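Ethylbenzene dehydrogenase alpha-subunit (Aromatoleum aromaticum, PDB 2IVF) is a molybdopterin oxidoreductase family subunit that binds molybdenum, an iron/sulfur cluster (SF4) and the two pterin guanosine ligands MGD and MD1. Local coordinates at residues E317-R322 / L431-A436; E327-P332 / A464-G469; G492-P497 / G501-L506. All blocks are in the same frame, centred on the assembly; numbering follows the deposited sequence.

How the contacts relate
Contacts 1 and 2 are neighbours, their centres 12 Å apart, and their segments alternate along the chain. Residues 317-322 lead into helix 322-328, whose C-terminal end opens contact 2. The two also touch directly: D321 N lies 2.8 Å from L467 O, a probable hydrogen bond, and the CB of S468 packs on A436. Contact 1 lies at the surface, contact 2 is buried. Contact 3 stands apart, its centre 50 Å from that of contact 1 and 42 Å from that of contact 2. All three belong to the molybdopterin oxidoreductase part of the chain, and none includes a residue lining the iron/sulfur cluster pocket.

Contact 1 of 3, residues E317-R322 / L431-A436; sequences EKLFDR and LGRKVA
L319 and A436 bring the two backbones closest, CA to CA 5.9 Å, where the loop between helices 303-316 and 322-328 passes the last turn of helix 425-437. The loop starts with a Schellman motif, K318 being the positive-phi residue that ends helix 303-316, and it finishes at D321, which N-caps helix 322-328 by binding the backbone N of F324. Between these two helix ends, E317 and L319 both face helix 425-437. R433 leaves its helix with CG beside the backbone N (chi1 -65°), and its extended chain carries the guanidinium out to the carboxylate of E317. The grip is side-on: R433 NE bonds E317 OE1 at 2.7 Å and R433 NH2 bonds E317 OE2, also at 2.7 Å. OE1 uses its syn lone pair; OE2 is met on the syn side but from out of the carboxylate plane. The two planes are turned 41° apart, so the pair is twisted rather than flat. Beside the salt bridge, L319 CD1 rests on the aliphatic stem of R433, 4.0 Å from its CG. The base of L319 meets the helix more closely, CB to A436 CB 3.6 Å. Next to this apolar touch, one water donates to both L319 O and A436 O, tying the loop carbonyl to that of A436. R433 also packs on V313 and A436 on M314, both of helix 303-316. Two bonds to separate oxygens fix both the rotation of the guanidinium and that of the carboxylate, and the pairing would be expected to keep both groups charged at this surface position.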
loop_
_atom_site.group_PDB
_atom_site.type_symbol
_atom_site.label_atom_id
_atom_site.label_comp_id
_atom_site.label_asym_id
_atom_site.label_seq_id
_atom_site.Cartn_x
_atom_site.Cartn_y
_atom_site.Cartn_z
ATOM N N GLU A 317 0.326 37.062 20.765
ATOM C CA GLU A 317 0.057 36.666 22.130
ATOM C C GLU A 317 1.353 36.503 22.946
ATOM O O GLU A 317 1.294 36.166 24.093
ATOM C CB GLU A 317 -0.794 35.382 22.148
ATOM C CG GLU A 317 -2.139 35.565 21.472
ATOM C CD GLU A 317 -3.125 34.446 21.718
ATOM O OE1 GLU A 317 -2.763 33.437 22.331
ATOM O OE2 GLU A 317 -4.305 34.588 21.313
ATOM N N LYS A 318 2.509 36.797 22.362
ATOM C CA LYS A 318 3.798 36.752 23.075
ATOM C C LYS A 318 4.071 35.371 23.692
ATOM O O LYS A 318 4.496 35.251 24.853
ATOM C CB LYS A 318 3.875 37.872 24.139
ATOM C CG LYS A 318 3.578 39.271 23.568
ATOM C CD LYS A 318 3.896 40.399 24.542
ATOM C CE LYS A 318 3.904 41.782 23.837
ATOM N NZ LYS A 318 4.482 42.929 24.693
ATOM N N LEU A 319 3.827 34.344 22.897
ATOM C CA LEU A 319 4.010 32.957 23.315
ATOM C C LEU A 319 5.306 32.378 22.773
ATOM O O LEU A 319 5.633 31.236 23.040
ATOM C CB LEU A 319 2.865 32.103 22.787
ATOM C CG LEU A 319 1.461 32.588 23.151
ATOM C CD1 LEU A 319 0.475 31.664 22.487
ATOM C CD2 LEU A 319 1.279 32.624 24.670
ATOM N N PHE A 320 6.000 33.138 21.937
ATOM C CA PHE A 320 7.179 32.602 21.280
ATOM C C PHE A 320 8.397 32.485 22.232
ATOM O O PHE A 320 8.522 33.196 23.231
ATOM C CB PHE A 320 7.514 33.401 19.994
ATOM C CG PHE A 320 7.886 34.819 20.235
ATOM C CD1 PHE A 320 6.919 35.785 20.325
ATOM C CD2 PHE A 320 9.219 35.202 20.349
ATOM C CE1 PHE A 320 7.239 37.075 20.552
ATOM C CE2 PHE A 320 9.557 36.512 20.550
ATOM C CZ PHE A 320 8.578 37.455 20.661
ATOM N N ASP A 321 9.293 31.580 21.874
ATOM C CA ASP A 321 10.501 31.308 22.623
ATOM C C ASP A 321 11.520 32.338 22.128
ATOM O O ASP A 321 12.202 32.157 21.113
ATOM C CB ASP A 321 10.910 29.868 22.358
ATOM C CG ASP A 321 12.097 29.393 23.186
ATOM O OD1 ASP A 321 12.903 30.196 23.686
ATOM O OD2 ASP A 321 12.241 28.150 23.278
ATOM N N ARG A 322 11.594 33.446 22.845
ATOM C CA ARG A 322 12.438 34.557 22.447
ATOM C C ARG A 322 13.899 34.157 22.355
ATOM O O ARG A 322 14.589 34.515 21.396
ATOM C CB ARG A 322 12.289 35.720 23.433
ATOM C CG ARG A 322 13.080 36.955 23.062
ATOM C CD ARG A 322 12.803 38.135 24.020
ATOM N NE ARG A 322 11.442 38.628 23.827
ATOM C CZ ARG A 322 11.097 39.639 23.037
ATOM N NH1 ARG A 322 12.003 40.332 22.365
ATOM N NH2 ARG A 322 9.826 39.964 22.940
ATOM N N LEU A 431 -4.321 25.824 17.711
ATOM C CA LEU A 431 -3.066 25.235 17.339
ATOM C C LEU A 431 -1.873 26.189 17.460
ATOM O O LEU A 431 -0.754 25.734 17.754
ATOM C CB LEU A 431 -3.147 24.593 15.955
ATOM C CG LEU A 431 -4.034 23.333 15.919
ATOM C CD1 LEU A 431 -4.333 22.805 14.465
ATOM C CD2 LEU A 431 -3.454 22.185 16.815
ATOM N N GLY A 432 -2.094 27.483 17.236
ATOM C CA GLY A 432 -1.070 28.499 17.528
ATOM C C GLY A 432 -0.583 28.387 18.949
ATOM O O GLY A 432 0.628 28.356 19.227
ATOM N N ARG A 433 -1.543 28.311 19.866
ATOM C CA ARG A 433 -1.250 28.287 21.270
ATOM C C ARG A 433 -0.602 26.970 21.664
ATOM O O ARG A 433 0.313 26.951 22.504
ATOM C CB ARG A 433 -2.524 28.564 22.091
ATOM C CG ARG A 433 -3.049 29.966 21.847
ATOM C CD ARG A 433 -4.413 30.171 22.425
ATOM N NE ARG A 433 -4.785 31.583 22.414
ATOM C CZ ARG A 433 -5.955 32.040 22.845
ATOM N NH1 ARG A 433 -6.900 31.194 23.271
ATOM N NH2 ARG A 433 -6.194 33.346 22.796
ATOM N N LYS A 434 -1.042 25.873 21.053
ATOM C CA LYS A 434 -0.521 24.577 21.398
ATOM C C LYS A 434 0.885 24.369 20.914
ATOM O O LYS A 434 1.688 23.799 21.625
ATOM C CB LYS A 434 -1.409 23.461 20.872
ATOM C CG LYS A 434 -2.684 23.368 21.664
ATOM C CD LYS A 434 -3.624 22.299 21.211
ATOM C CE LYS A 434 -4.752 22.080 22.241
ATOM N NZ LYS A 434 -5.740 21.112 21.727
ATOM N N VAL A 435 1.162 24.788 19.686
ATOM C CA VAL A 435 2.512 24.660 19.142
ATOM C C VAL A 435 3.530 25.384 20.046
ATOM O O VAL A 435 4.645 24.907 20.257
ATOM C CB VAL A 435 2.573 25.234 17.705
ATOM C CG1 VAL A 435 3.992 25.286 17.208
ATOM C CG2 VAL A 435 1.746 24.341 16.748
ATOM N N ALA A 436 3.160 26.551 20.544
ATOM C CA ALA A 436 4.058 27.340 21.417
ATOM C C ALA A 436 4.365 26.665 22.724
ATOM O O ALA A 436 5.375 26.972 23.337
ATOM C CB ALA A 436 3.487 28.719 21.685
HETATM O O HOH W 1 7.209 28.996 22.526
#

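Contact 2 of 3, residues E327-P332 / A464-G469; sequences EQTDLP and AMALSG
L331 overlaps L467 through single methyl groups, CD1 of L331 standing 3.8 Å from CD2 of L467, and the two side chains cross at about a right angle. The CB of L467 points away from segment 327-332, but CG lies beside the backbone N (chi1 -74°) and the branch brings CD2 back to the contact. A second apolar touch runs alongside: T329 CG2 faces A466 CB at 4.0 Å. The hydroxyl of T329 is turned to its own chain, where OG1 accepts from L331 N at 3.0 Å, an ST turn, and donates to V325 O in the last turn of helix 322-328. One torsion serves both ends of this threonine: a chi1 of 79° sets OG1 between the backbone N and the carbonyl carbon, where L331 N can reach it, and puts CG2 beside the N, facing A466. The contact thus joins two helix ends of the molybdopterin oxidoreductase fold: helix 322-328, which T329 terminates, and helix 454-467, which closes in a Schellman motif with G469 at positive phi and its N bonded to A466 O. In the last turn of helix 322-328, just before T329, Q328 OE1 accepts from NE1 of W471, a residue that also lies against A466. L331 packs on V401 and F402 of helix 401-408, while L467 reaches S311 of helix 303-316.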
loop_
_atom_site.group_PDB
_atom_site.type_symbol
_atom_site.label_atom_id
_atom_site.label_comp_id
_atom_site.label_asym_id
_atom_site.label_seq_id
_atom_site.Cartn_x
_atom_site.Cartn_y
_atom_site.Cartn_z
ATOM N N GLU A 327 18.693 33.103 19.081
ATOM C CA GLU A 327 19.939 32.347 18.926
ATOM C C GLU A 327 20.005 31.638 17.579
ATOM O O GLU A 327 21.049 31.671 16.903
ATOM C CB GLU A 327 20.054 31.371 20.105
ATOM C CG GLU A 327 21.067 30.270 20.020
ATOM C CD GLU A 327 20.856 29.284 21.168
ATOM O OE1 GLU A 327 21.223 29.650 22.315
ATOM O OE2 GLU A 327 20.299 28.181 20.924
ATOM N N GLN A 328 18.900 31.015 17.183
ATOM C CA GLN A 328 18.899 30.020 16.144
ATOM C C GLN A 328 18.640 30.576 14.770
ATOM O O GLN A 328 18.932 29.909 13.794
ATOM C CB GLN A 328 17.848 28.929 16.425
ATOM C CG GLN A 328 18.082 28.062 17.646
ATOM C CD GLN A 328 19.190 27.048 17.419
ATOM O OE1 GLN A 328 19.163 26.307 16.445
ATOM N NE2 GLN A 328 20.185 27.038 18.298
ATOM N N THR A 329 18.088 31.786 14.688
ATOM C CA THR A 329 17.507 32.264 13.442
ATOM C C THR A 329 17.954 33.662 13.076
ATOM O O THR A 329 18.661 34.319 13.826
ATOM C CB THR A 329 15.968 32.297 13.493
ATOM O OG1 THR A 329 15.573 33.467 14.218
ATOM C CG2 THR A 329 15.384 31.033 14.131
ATOM N N ASP A 330 17.531 34.077 11.881
ATOM C CA ASP A 330 17.837 35.386 11.372
ATOM C C ASP A 330 16.837 36.415 11.868
ATOM O O ASP A 330 16.972 37.579 11.538
ATOM C CB ASP A 330 17.944 35.388 9.843
ATOM C CG ASP A 330 16.629 35.120 9.132
ATOM O OD1 ASP A 330 15.705 34.532 9.753
ATOM O OD2 ASP A 330 16.534 35.503 7.929
ATOM N N LEU A 331 15.860 36.003 12.684
ATOM C CA LEU A 331 14.839 36.947 13.132
ATOM C C LEU A 331 15.407 38.202 13.819
ATOM O O LEU A 331 14.862 39.281 13.662
ATOM C CB LEU A 331 13.746 36.267 13.991
ATOM C CG LEU A 331 12.885 35.158 13.372
ATOM C CD1 LEU A 331 11.603 35.027 14.201
ATOM C CD2 LEU A 331 12.579 35.357 11.927
ATOM N N PRO A 332 16.484 38.078 14.620
ATOM C CA PRO A 332 17.081 39.319 15.146
ATOM C C PRO A 332 18.102 40.030 14.246
ATOM O O PRO A 332 18.643 41.035 14.665
ATOM C CB PRO A 332 17.786 38.835 16.414
ATOM C CG PRO A 332 18.216 37.485 16.063
ATOM C CD PRO A 332 17.109 36.883 15.235
ATOM N N ALA A 464 6.995 28.648 12.312
ATOM C CA ALA A 464 6.228 28.292 13.517
ATOM C C ALA A 464 7.042 27.420 14.476
ATOM O O ALA A 464 6.941 27.560 15.712
ATOM C CB ALA A 464 4.898 27.586 13.104
ATOM N N MET A 465 7.804 26.479 13.916
ATOM C CA MET A 465 8.698 25.648 14.718
ATOM C C MET A 465 9.780 26.504 15.363
ATOM O O MET A 465 10.123 26.293 16.499
ATOM C CB MET A 465 9.307 24.521 13.899
ATOM C CG MET A 465 8.274 23.621 13.291
ATOM S SD MET A 465 7.172 22.895 14.596
ATOM C CE MET A 465 5.637 22.738 13.682
ATOM N N ALA A 466 10.339 27.453 14.641
ATOM C CA ALA A 466 11.316 28.379 15.227
ATOM C C ALA A 466 10.763 29.183 16.410
ATOM O O ALA A 466 11.416 29.354 17.473
ATOM C CB ALA A 466 11.801 29.366 14.144
ATOM N N LEU A 467 9.591 29.761 16.174
ATOM C CA LEU A 467 8.972 30.652 17.128
ATOM C C LEU A 467 8.627 29.871 18.386
ATOM O O LEU A 467 8.615 30.436 19.433
ATOM C CB LEU A 467 7.715 31.293 16.548
ATOM C CG LEU A 467 7.978 32.368 15.508
ATOM C CD1 LEU A 467 6.656 32.659 14.732
ATOM C CD2 LEU A 467 8.613 33.643 16.142
ATOM N N SER A 468 8.398 28.562 18.250
ATOM C CA SER A 468 8.052 27.719 19.400
ATOM C C SER A 468 9.254 26.939 19.953
ATOM O O SER A 468 9.114 26.170 20.891
ATOM C CB SER A 468 6.934 26.774 19.012
ATOM O OG SER A 468 7.251 25.984 17.864
ATOM N N GLY A 469 10.437 27.163 19.388
ATOM C CA GLY A 469 11.636 26.449 19.815
ATOM C C GLY A 469 11.571 24.955 19.565
ATOM O O GLY A 469 12.180 24.174 20.306
#

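Contact 3 of 3, residues G492-P497 / G501-L506; sequences GVMSKP and GGMDEL
The peptide planes of G501 and G502 are the flat groups here, and side chains of segment 492-497 lie over them. M494 SD sits over one face of the G502 carbonyl group, 3.5 Å from G502 C, while water 2 donates to G502 O from 2.6 Å and accepts from S495 N, bridging the segments. K496 CE lies over a face of the G501 peptide, 3.6 Å from G501 C. At the edge of that peptide, G502 N donates to P497 O at 2.9 Å; the N-H reaches this oxygen from well off the carbonyl plane (39°). The lysine gets there because CG stands between the backbone N and the carbonyl carbon (chi1 64°), with an extended chain beyond that runs along the two glycines. G502 has no side chain, which allows the backbones to close up: its CA makes a CA-H...O contact of 3.4 Å with K496 O, a buried carbonyl that has no hydrogen-bond partner in the model.

G501 to D504 form a type I beta turn, D504 N bonding G501 O at 3.0 Å, and the turn feeds helix 504-520. Helix 486-493 and helix 504-520 are thus linked by a short, tightly folded connection within the molybdopterin oxidoreductase fold. Apolar side chains join the end of helix 486-493 to the start of the next. L506 CD1 meets V493 CG2 at 3.8 Å and also touches M494 CG. With CG beside the backbone N (chi1 -72°) and the chain extended from there to SD, M494 packs its sulfur against M503 CG at 3.7 Å. Helix 736-749 flanks this side, with E742 against M494 and P497 and I746 against M503, while R205 NH1 of helix 197-210 bonds M494 O.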
loop_
_atom_site.group_PDB
_atom_site.type_symbol
_atom_site.label_atom_id
_atom_site.label_comp_id
_atom_site.label_asym_id
_atom_site.label_seq_id
_atom_site.Cartn_x
_atom_site.Cartn_y
_atom_site.Cartn_z
ATOM N N GLY A 492 29.430 2.611 -6.515
ATOM C CA GLY A 492 29.284 3.274 -7.768
ATOM C C GLY A 492 30.533 3.900 -8.330
ATOM O O GLY A 492 30.656 4.001 -9.551
ATOM N N VAL A 493 31.471 4.313 -7.470
ATOM C CA VAL A 493 32.647 5.071 -7.956
ATOM C C VAL A 493 33.995 4.473 -7.700
ATOM O O VAL A 493 34.947 4.839 -8.384
ATOM C CB VAL A 493 32.668 6.527 -7.445
ATOM C CG1 VAL A 493 31.369 7.250 -7.911
ATOM C CG2 VAL A 493 32.816 6.590 -5.930
ATOM N N MET A 494 34.131 3.544 -6.763
ATOM C CA MET A 494 35.462 3.098 -6.438
ATOM C C MET A 494 36.067 2.308 -7.574
ATOM O O MET A 494 35.366 1.597 -8.282
ATOM C CB MET A 494 35.453 2.259 -5.182
ATOM C CG MET A 494 35.210 3.089 -3.948
ATOM S SD MET A 494 35.344 2.131 -2.405
ATOM C CE MET A 494 34.164 0.797 -2.658
ATOM N N SER A 495 37.368 2.415 -7.711
ATOM C CA SER A 495 38.087 1.661 -8.702
ATOM C C SER A 495 38.541 0.294 -8.180
ATOM O O SER A 495 38.898 -0.570 -8.964
ATOM C CB SER A 495 39.265 2.470 -9.228
ATOM O OG SER A 495 40.194 2.703 -8.204
ATOM N N LYS A 496 38.491 0.086 -6.867
ATOM C CA LYS A 496 38.912 -1.172 -6.283
ATOM C C LYS A 496 38.194 -1.376 -4.966
ATOM O O LYS A 496 37.566 -0.443 -4.463
ATOM C CB LYS A 496 40.415 -1.166 -6.094
ATOM C CG LYS A 496 40.928 -0.159 -5.137
ATOM C CD LYS A 496 42.408 0.028 -5.359
ATOM C CE LYS A 496 42.984 0.925 -4.286
ATOM N NZ LYS A 496 44.475 0.889 -4.278
ATOM N N PRO A 497 38.235 -2.597 -4.418
ATOM C CA PRO A 497 37.493 -2.789 -3.171
ATOM C C PRO A 497 37.961 -1.934 -1.995
ATOM O O PRO A 497 39.106 -1.502 -1.915
ATOM C CB PRO A 497 37.705 -4.291 -2.858
ATOM C CG PRO A 497 38.055 -4.897 -4.172
ATOM C CD PRO A 497 38.861 -3.855 -4.860
ATOM N N GLY A 501 41.825 -0.363 -0.330
ATOM C CA GLY A 501 42.130 1.061 -0.311
ATOM C C GLY A 501 41.269 1.831 -1.294
ATOM O O GLY A 501 41.617 2.962 -1.682
ATOM N N GLY A 502 40.150 1.227 -1.706
ATOM C CA GLY A 502 39.256 1.841 -2.662
ATOM C C GLY A 502 38.720 3.200 -2.257
ATOM O O GLY A 502 38.395 4.010 -3.118
ATOM N N MET A 503 38.630 3.462 -0.956
ATOM C CA MET A 503 38.141 4.747 -0.477
ATOM C C MET A 503 39.218 5.812 -0.299
ATOM O O MET A 503 38.899 6.949 -0.019
ATOM C CB MET A 503 37.467 4.569 0.876
ATOM C CG MET A 503 36.362 3.582 0.878
ATOM S SD MET A 503 35.536 3.609 2.470
ATOM C CE MET A 503 34.012 2.784 2.053
ATOM N N ASP A 504 40.481 5.453 -0.458
ATOM C CA ASP A 504 41.573 6.383 -0.144
ATOM C C ASP A 504 41.547 7.694 -0.907
ATOM O O ASP A 504 41.678 8.764 -0.297
ATOM C CB ASP A 504 42.912 5.708 -0.359
ATOM C CG ASP A 504 43.198 4.673 0.683
ATOM O OD1 ASP A 504 42.358 4.482 1.590
ATOM O OD2 ASP A 504 44.263 4.054 0.594
ATOM N N GLU A 505 41.407 7.615 -2.229
ATOM C CA GLU A 505 41.366 8.812 -3.066
ATOM C C GLU A 505 40.186 9.714 -2.700
ATOM O O GLU A 505 40.312 10.938 -2.646
ATOM C CB GLU A 505 41.260 8.441 -4.549
ATOM C CG GLU A 505 42.552 7.968 -5.154
ATOM C CD GLU A 505 42.658 8.313 -6.632
ATOM O OE1 GLU A 505 41.702 8.004 -7.388
ATOM O OE2 GLU A 505 43.695 8.905 -7.023
ATOM N N LEU A 506 39.031 9.102 -2.480
ATOM C CA LEU A 506 37.839 9.855 -2.135
ATOM C C LEU A 506 38.026 10.509 -0.780
ATOM O O LEU A 506 37.648 11.660 -0.590
ATOM C CB LEU A 506 36.620 8.944 -2.084
ATOM C CG LEU A 506 36.001 8.489 -3.401
ATOM C CD1 LEU A 506 35.412 7.069 -3.223
ATOM C CD2 LEU A 506 34.921 9.488 -3.842
HETATM O O HOH W 2 38.773 4.055 -5.730
#